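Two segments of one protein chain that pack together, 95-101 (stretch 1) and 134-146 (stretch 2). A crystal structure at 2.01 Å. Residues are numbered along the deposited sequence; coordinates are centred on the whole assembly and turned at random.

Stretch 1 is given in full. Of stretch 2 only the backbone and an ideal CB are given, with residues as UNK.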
ATOM      1  N   ALA A  95     -15.277 -13.476 -10.042  1.00 21.03           N
ATOM      2  CA  ALA A  95     -14.789 -13.230  -8.693  1.00 18.58           C
ATOM      3  C   ALA A  95     -15.389 -11.974  -8.047  1.00 20.37           C
ATOM      4  O   ALA A  95     -15.196 -11.724  -6.854  1.00 22.62           O
ATOM      5  CB  ALA A  95     -13.251 -13.140  -8.696  1.00 12.28           C
ATOM      6  N   ILE A  96     -16.092 -11.172  -8.832  1.00 17.75           N
ATOM      7  CA  ILE A  96     -16.583  -9.893  -8.316  1.00 19.39           C
ATOM      8  C   ILE A  96     -17.823 -10.078  -7.427  1.00 16.88           C
ATOM      9  O   ILE A  96     -18.802 -10.714  -7.834  1.00 11.89           O
ATOM     10  CB  ILE A  96     -16.811  -8.886  -9.461  1.00 21.56           C
ATOM     11  CG1 ILE A  96     -15.458  -8.558 -10.121  1.00 16.06           C
ATOM     12  CG2 ILE A  96     -17.474  -7.629  -8.941  1.00 14.11           C
ATOM     13  CD1 ILE A  96     -15.537  -7.700 -11.376  1.00 12.85           C
ATOM     14  N   ALA A  97     -17.729  -9.615  -6.180  1.00 12.30           N
ATOM     15  CA  ALA A  97     -18.826  -9.740  -5.215  1.00 17.92           C
ATOM     16  C   ALA A  97     -19.877  -8.625  -5.264  1.00 20.67           C
ATOM     17  O   ALA A  97     -21.060  -8.869  -5.088  1.00 24.99           O
ATOM     18  CB  ALA A  97     -18.296  -9.932  -3.800  1.00 18.05           C
ATOM     19  N   GLY A  98     -19.449  -7.393  -5.473  1.00 17.51           N
ATOM     20  CA  GLY A  98     -20.392  -6.289  -5.450  1.00 14.91           C
ATOM     21  C   GLY A  98     -19.735  -4.989  -5.843  1.00 16.29           C
ATOM     22  O   GLY A  98     -18.518  -4.927  -6.039  1.00 10.94           O
ATOM     23  N   TYR A  99     -20.535  -3.942  -5.959  1.00 12.27           N
ATOM     24  CA  TYR A  99     -19.985  -2.661  -6.345  1.00 10.40           C
ATOM     25  C   TYR A  99     -20.366  -1.553  -5.369  1.00 13.64           C
ATOM     26  O   TYR A  99     -21.418  -1.596  -4.743  1.00 12.82           O
ATOM     27  CB  TYR A  99     -20.463  -2.303  -7.746  1.00  9.43           C
ATOM     28  CG  TYR A  99     -20.048  -3.296  -8.804  1.00 11.47           C
ATOM     29  CD1 TYR A  99     -18.774  -3.266  -9.341  1.00 10.43           C
ATOM     30  CD2 TYR A  99     -20.942  -4.254  -9.277  1.00 16.52           C
ATOM     31  CE1 TYR A  99     -18.387  -4.168 -10.323  1.00 13.00           C
ATOM     32  CE2 TYR A  99     -20.566  -5.163 -10.254  1.00 18.11           C
ATOM     33  CZ  TYR A  99     -19.284  -5.107 -10.776  1.00 15.89           C
ATOM     34  OH  TYR A  99     -18.885  -5.995 -11.743  1.00 17.20           O
ATOM     35  N   GLY A 100     -19.517  -0.538  -5.282  1.00 12.58           N
ATOM     36  CA  GLY A 100     -19.708   0.531  -4.329  1.00  8.10           C
ATOM     37  C   GLY A 100     -19.118   1.804  -4.901  1.00 11.51           C
ATOM     38  O   GLY A 100     -18.681   1.833  -6.051  1.00 14.10           O
ATOM     39  N   VAL A 101     -19.156   2.869  -4.115  1.00 10.03           N
ATOM     40  CA  VAL A 101     -18.585   4.124  -4.551  1.00 12.46           C
ATOM     41  C   VAL A 101     -17.670   4.647  -3.457  1.00 15.58           C
ATOM     42  O   VAL A 101     -18.016   4.603  -2.271  1.00 15.48           O
ATOM     43  CB  VAL A 101     -19.669   5.150  -4.930  1.00 10.93           C
ATOM     44  CG1 VAL A 101     -20.589   5.437  -3.737  1.00 10.39           C
ATOM     45  CG2 VAL A 101     -19.029   6.435  -5.461  1.00  9.91           C
ATOM     46  N   UNK A 134     -18.670   3.538   0.438  1.00  9.91           N
ATOM     47  CA  UNK A 134     -20.053   3.140   0.677  1.00 11.56           C
ATOM     48  C   UNK A 134     -20.171   1.646   0.995  1.00 17.42           C
ATOM     49  O   UNK A 134     -19.188   0.902   0.965  1.00  9.22           O
ATOM     50  CB  UNK A 134     -20.913   3.483  -0.541  1.00 11.56           C
ATOM     51  N   UNK A 135     -21.398   1.216   1.263  1.00  9.33           N
ATOM     52  CA  UNK A 135     -21.718  -0.194   1.318  1.00 12.73           C
ATOM     53  C   UNK A 135     -21.708  -0.726  -0.105  1.00 13.59           C
ATOM     54  O   UNK A 135     -21.710   0.049  -1.060  1.00 11.81           O
ATOM     55  CB  UNK A 135     -23.066  -0.438   1.999  1.00 12.73           C
ATOM     56  N   UNK A 136     -21.706  -2.044  -0.243  1.00 12.87           N
ATOM     57  CA  UNK A 136     -21.696  -2.677  -1.551  1.00 13.27           C
ATOM     58  C   UNK A 136     -23.059  -3.187  -2.002  1.00 16.93           C
ATOM     59  O   UNK A 136     -23.851  -3.695  -1.195  1.00 17.75           O
ATOM     60  CB  UNK A 136     -20.700  -3.838  -1.544  1.00 13.27           C
ATOM     61  N   UNK A 137     -23.309  -3.015  -3.298  1.00 11.28           N
ATOM     62  CA  UNK A 137     -24.501  -3.499  -3.987  1.00 10.17           C
ATOM     63  C   UNK A 137     -24.248  -4.855  -4.642  1.00 11.86           C
ATOM     64  O   UNK A 137     -23.224  -5.042  -5.279  1.00 16.59           O
ATOM     65  CB  UNK A 137     -24.955  -2.484  -5.038  1.00 10.17           C
ATOM     66  N   UNK A 138     -25.188  -5.809  -4.500  1.00 14.54           N
ATOM     67  CA  UNK A 138     -24.922  -7.131  -5.078  1.00 13.58           C
ATOM     68  C   UNK A 138     -24.699  -7.062  -6.580  1.00 15.09           C
ATOM     69  O   UNK A 138     -25.324  -6.266  -7.281  1.00 15.26           O
ATOM     70  CB  UNK A 138     -26.080  -8.084  -4.775  1.00 13.58           C
ATOM     71  N   UNK A 139     -23.805  -7.901  -7.072  1.00 16.81           N
ATOM     72  CA  UNK A 139     -23.615  -8.036  -8.511  1.00 18.57           C
ATOM     73  C   UNK A 139     -24.956  -8.202  -9.244  1.00 22.83           C
ATOM     74  O   UNK A 139     -25.182  -7.587 -10.292  1.00 21.15           O
ATOM     75  CB  UNK A 139     -22.702  -9.227  -8.808  1.00 18.57           C
ATOM     76  N   UNK A 140     -25.844  -9.020  -8.680  1.00 21.44           N
ATOM     77  CA  UNK A 140     -27.154  -9.305  -9.289  1.00 28.26           C
ATOM     78  C   UNK A 140     -28.080  -8.091  -9.466  1.00 33.56           C
ATOM     79  O   UNK A 140     -28.908  -8.076 -10.371  1.00 37.63           O
ATOM     80  CB  UNK A 140     -27.879 -10.347  -8.434  1.00 28.26           C
ATOM     81  N   UNK A 141     -27.985  -7.101  -8.584  1.00 24.25           N
ATOM     82  CA  UNK A 141     -28.833  -5.917  -8.698  1.00 25.00           C
ATOM     83  C   UNK A 141     -28.143  -4.728  -9.372  1.00 24.33           C
ATOM     84  O   UNK A 141     -28.784  -3.706  -9.632  1.00 26.04           O
ATOM     85  CB  UNK A 141     -29.312  -5.500  -7.306  1.00 25.00           C
ATOM     86  N   UNK A 142     -26.846  -4.843  -9.650  1.00 15.80           N
ATOM     87  CA  UNK A 142     -26.085  -3.656 -10.049  1.00 14.73           C
ATOM     88  C   UNK A 142     -26.187  -3.297 -11.534  1.00 21.43           C
ATOM     89  O   UNK A 142     -26.031  -2.145 -11.910  1.00 19.28           O
ATOM     90  CB  UNK A 142     -24.612  -3.864  -9.692  1.00 14.73           C
ATOM     91  N   UNK A 143     -26.431  -4.288 -12.377  1.00 23.34           N
ATOM     92  CA  UNK A 143     -26.485  -4.039 -13.808  1.00 26.70           C
ATOM     93  C   UNK A 143     -25.097  -4.026 -14.432  1.00 26.51           C
ATOM     94  O   UNK A 143     -24.153  -4.607 -13.890  1.00 19.60           O
ATOM     95  CB  UNK A 143     -27.195  -2.712 -14.085  1.00 26.70           C
ATOM     96  N   UNK A 144     -24.965  -3.334 -15.558  1.00 22.68           N
ATOM     97  CA  UNK A 144     -23.709  -3.314 -16.281  1.00 17.65           C
ATOM     98  C   UNK A 144     -22.773  -2.344 -15.583  1.00 12.09           C
ATOM     99  O   UNK A 144     -22.997  -1.135 -15.573  1.00 15.18           O
ATOM    100  CB  UNK A 144     -23.915  -2.927 -17.747  1.00 17.65           C
ATOM    101  N   UNK A 145     -21.710  -2.896 -15.004  1.00 19.27           N
ATOM    102  CA  UNK A 145     -20.725  -2.143 -14.228  1.00 15.60           C
ATOM    103  C   UNK A 145     -20.003  -1.085 -15.055  1.00 13.67           C
ATOM    104  O   UNK A 145     -19.677  -0.009 -14.559  1.00 12.68           O
ATOM    105  CB  UNK A 145     -19.699  -3.103 -13.622  1.00 15.60           C
ATOM    106  N   UNK A 146     -19.777  -1.420 -16.321  1.00 13.18           N
ATOM    107  CA  UNK A 146     -19.082  -0.559 -17.265  1.00 15.87           C
ATOM    108  C   UNK A 146     -19.982   0.537 -17.829  1.00 20.04           C
ATOM    109  O   UNK A 146     -19.616   1.215 -18.784  1.00 22.98           O
ATOM    110  CB  UNK A 146     -18.512  -1.399 -18.410  1.00 15.87           C
TER

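Position 134 directs its CA-to-CB bond toward stretch 1, where the CB site lies 3.6 Å from V101 O and the backbone N of V101 offers a donor. A short side chain carrying an acceptor suits it: serine, threonine or perhaps aspartate. The residue is S134, and V101 N donates to S134 OG (2.8 Å) while S134 N donates to V101 O (3.0 Å). The hydroxyl in turn donates to its neighbour, S134 OG to the carbonyl O of position 135 (2.8 Å).

At 135 the CB site points away and has nothing of stretch 1 nearby, so this contact would admit many residues; it is G135.

Position 136 points sideways, its CB site 4.0 Å from Y99 O, beside a backbone that G98 and G100 leave bare. A flat or long apolar group could spread there. F136, with chi1 m, lays its ring obliquely along this strip, F136 CD1 lying 3.6 Å from G100 N.

The backbone of 137 forms an antiparallel hydrogen-bonded pair with Y99: Y99 N donates to the carbonyl O of 137 (3.0 Å), and N of 137 donates to Y99 O (2.8 Å). Its side chain shares the Y99 face of the sheet, where valine, isoleucine or leucine would fit; I137 is found.

Position 138 points away, and its phi of -60° permits proline among others: P138.

At 139 the CB site points sideways, 4.1 Å from A97 O and 4.8 Å from Y99 CE2. A modest apolar side chain, valine, isoleucine or leucine, suits this mixed surface. V139 (chi1 t) brings CG2 to 3.1 Å from I96 O and 4.1 Å from I96 CG2.

Positions 140 and 141 make no contact and leave the choice wide; they are A140 and E141.

Position 142 points toward the tyrosine, its CB site 3.7 Å from Y99 CD2, which favours a large apolar or aromatic group. F142 (chi1 t) sets its ring face against Y99 CB, 3.6 Å from the ring centroid; the two rings, inclined at 30°, are slid apart and barely overlap.

Position 143 has positive phi (83°), and a CB would jam against the preceding carbonyl O. Glycine is called for, and G143 follows the helix.

Position 144 points away and is free to be polar; D144 OD1 accepts from the N of 146 (2.9 Å).

At 145 the CB site points toward Y99 CZ at only 3.5 Å, favouring a small residue; it is A145.

Position 146 is out of reach; Q146 bonds elsewhere in the structure.

Stretch 2 134-146: SGFIPVAEFGDAQ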
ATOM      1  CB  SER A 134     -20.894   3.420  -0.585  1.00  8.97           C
ATOM      2  OG  SER A 134     -20.530   2.533  -1.655  1.00 11.37           O
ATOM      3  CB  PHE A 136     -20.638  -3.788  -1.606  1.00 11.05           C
ATOM      4  CG  PHE A 136     -19.240  -3.262  -1.525  1.00 11.51           C
ATOM      5  CD1 PHE A 136     -18.579  -2.839  -2.670  1.00  9.00           C
ATOM      6  CD2 PHE A 136     -18.617  -3.115  -0.298  1.00  9.73           C
ATOM      7  CE1 PHE A 136     -17.295  -2.316  -2.585  1.00 15.42           C
ATOM      8  CE2 PHE A 136     -17.336  -2.597  -0.210  1.00 11.76           C
ATOM      9  CZ  PHE A 136     -16.679  -2.193  -1.366  1.00 11.24           C
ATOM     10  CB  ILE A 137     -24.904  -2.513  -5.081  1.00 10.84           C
ATOM     11  CG1 ILE A 137     -25.172  -1.135  -4.462  1.00 17.56           C
ATOM     12  CG2 ILE A 137     -26.118  -3.022  -5.853  1.00 10.73           C
ATOM     13  CD1 ILE A 137     -25.125  -0.007  -5.465  1.00 22.63           C
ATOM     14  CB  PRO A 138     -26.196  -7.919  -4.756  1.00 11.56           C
ATOM     15  CG  PRO A 138     -26.762  -7.229  -3.539  1.00 13.00           C
ATOM     16  CD  PRO A 138     -26.467  -5.772  -3.766  1.00 14.17           C
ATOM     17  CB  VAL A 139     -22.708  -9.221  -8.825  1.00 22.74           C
ATOM     18  CG1 VAL A 139     -22.716  -9.523 -10.321  1.00 28.00           C
ATOM     19  CG2 VAL A 139     -21.313  -8.934  -8.345  1.00 21.71           C
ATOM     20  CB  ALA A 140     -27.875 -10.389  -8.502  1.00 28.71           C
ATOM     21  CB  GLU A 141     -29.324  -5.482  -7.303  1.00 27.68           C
ATOM     22  CG  GLU A 141     -29.983  -6.593  -6.490  1.00 36.63           C
ATOM     23  CD  GLU A 141     -31.269  -7.122  -7.135  1.00 55.05           C
ATOM     24  OE1 GLU A 141     -31.921  -6.365  -7.892  1.00 62.98           O
ATOM     25  OE2 GLU A 141     -31.632  -8.295  -6.888  1.00 56.50           O
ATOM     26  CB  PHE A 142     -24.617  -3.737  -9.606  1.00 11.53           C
ATOM     27  CG  PHE A 142     -23.880  -2.423  -9.732  1.00 14.96           C
ATOM     28  CD1 PHE A 142     -22.960  -2.219 -10.744  1.00 15.11           C
ATOM     29  CD2 PHE A 142     -24.154  -1.381  -8.863  1.00 15.83           C
ATOM     30  CE1 PHE A 142     -22.285  -1.010 -10.863  1.00 18.06           C
ATOM     31  CE2 PHE A 142     -23.511  -0.175  -8.979  1.00 15.98           C
ATOM     32  CZ  PHE A 142     -22.566   0.018  -9.980  1.00 21.11           C
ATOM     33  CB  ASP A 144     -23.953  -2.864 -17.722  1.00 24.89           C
ATOM     34  CG  ASP A 144     -22.684  -2.862 -18.565  1.00 31.22           C
ATOM     35  OD1 ASP A 144     -21.577  -3.033 -18.009  1.00 23.49           O
ATOM     36  OD2 ASP A 144     -22.800  -2.671 -19.797  1.00 34.67           O
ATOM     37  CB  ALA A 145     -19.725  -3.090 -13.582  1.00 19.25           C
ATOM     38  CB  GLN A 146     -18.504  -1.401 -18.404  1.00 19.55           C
ATOM     39  CG  GLN A 146     -17.197  -0.880 -18.979  1.00 22.46           C
ATOM     40  CD  GLN A 146     -16.083  -0.828 -17.956  1.00 13.80           C
ATOM     41  OE1 GLN A 146     -15.600  -1.858 -17.494  1.00 17.79           O
ATOM     42  NE2 GLN A 146     -15.665   0.377 -17.603  1.00 10.66           N
TER
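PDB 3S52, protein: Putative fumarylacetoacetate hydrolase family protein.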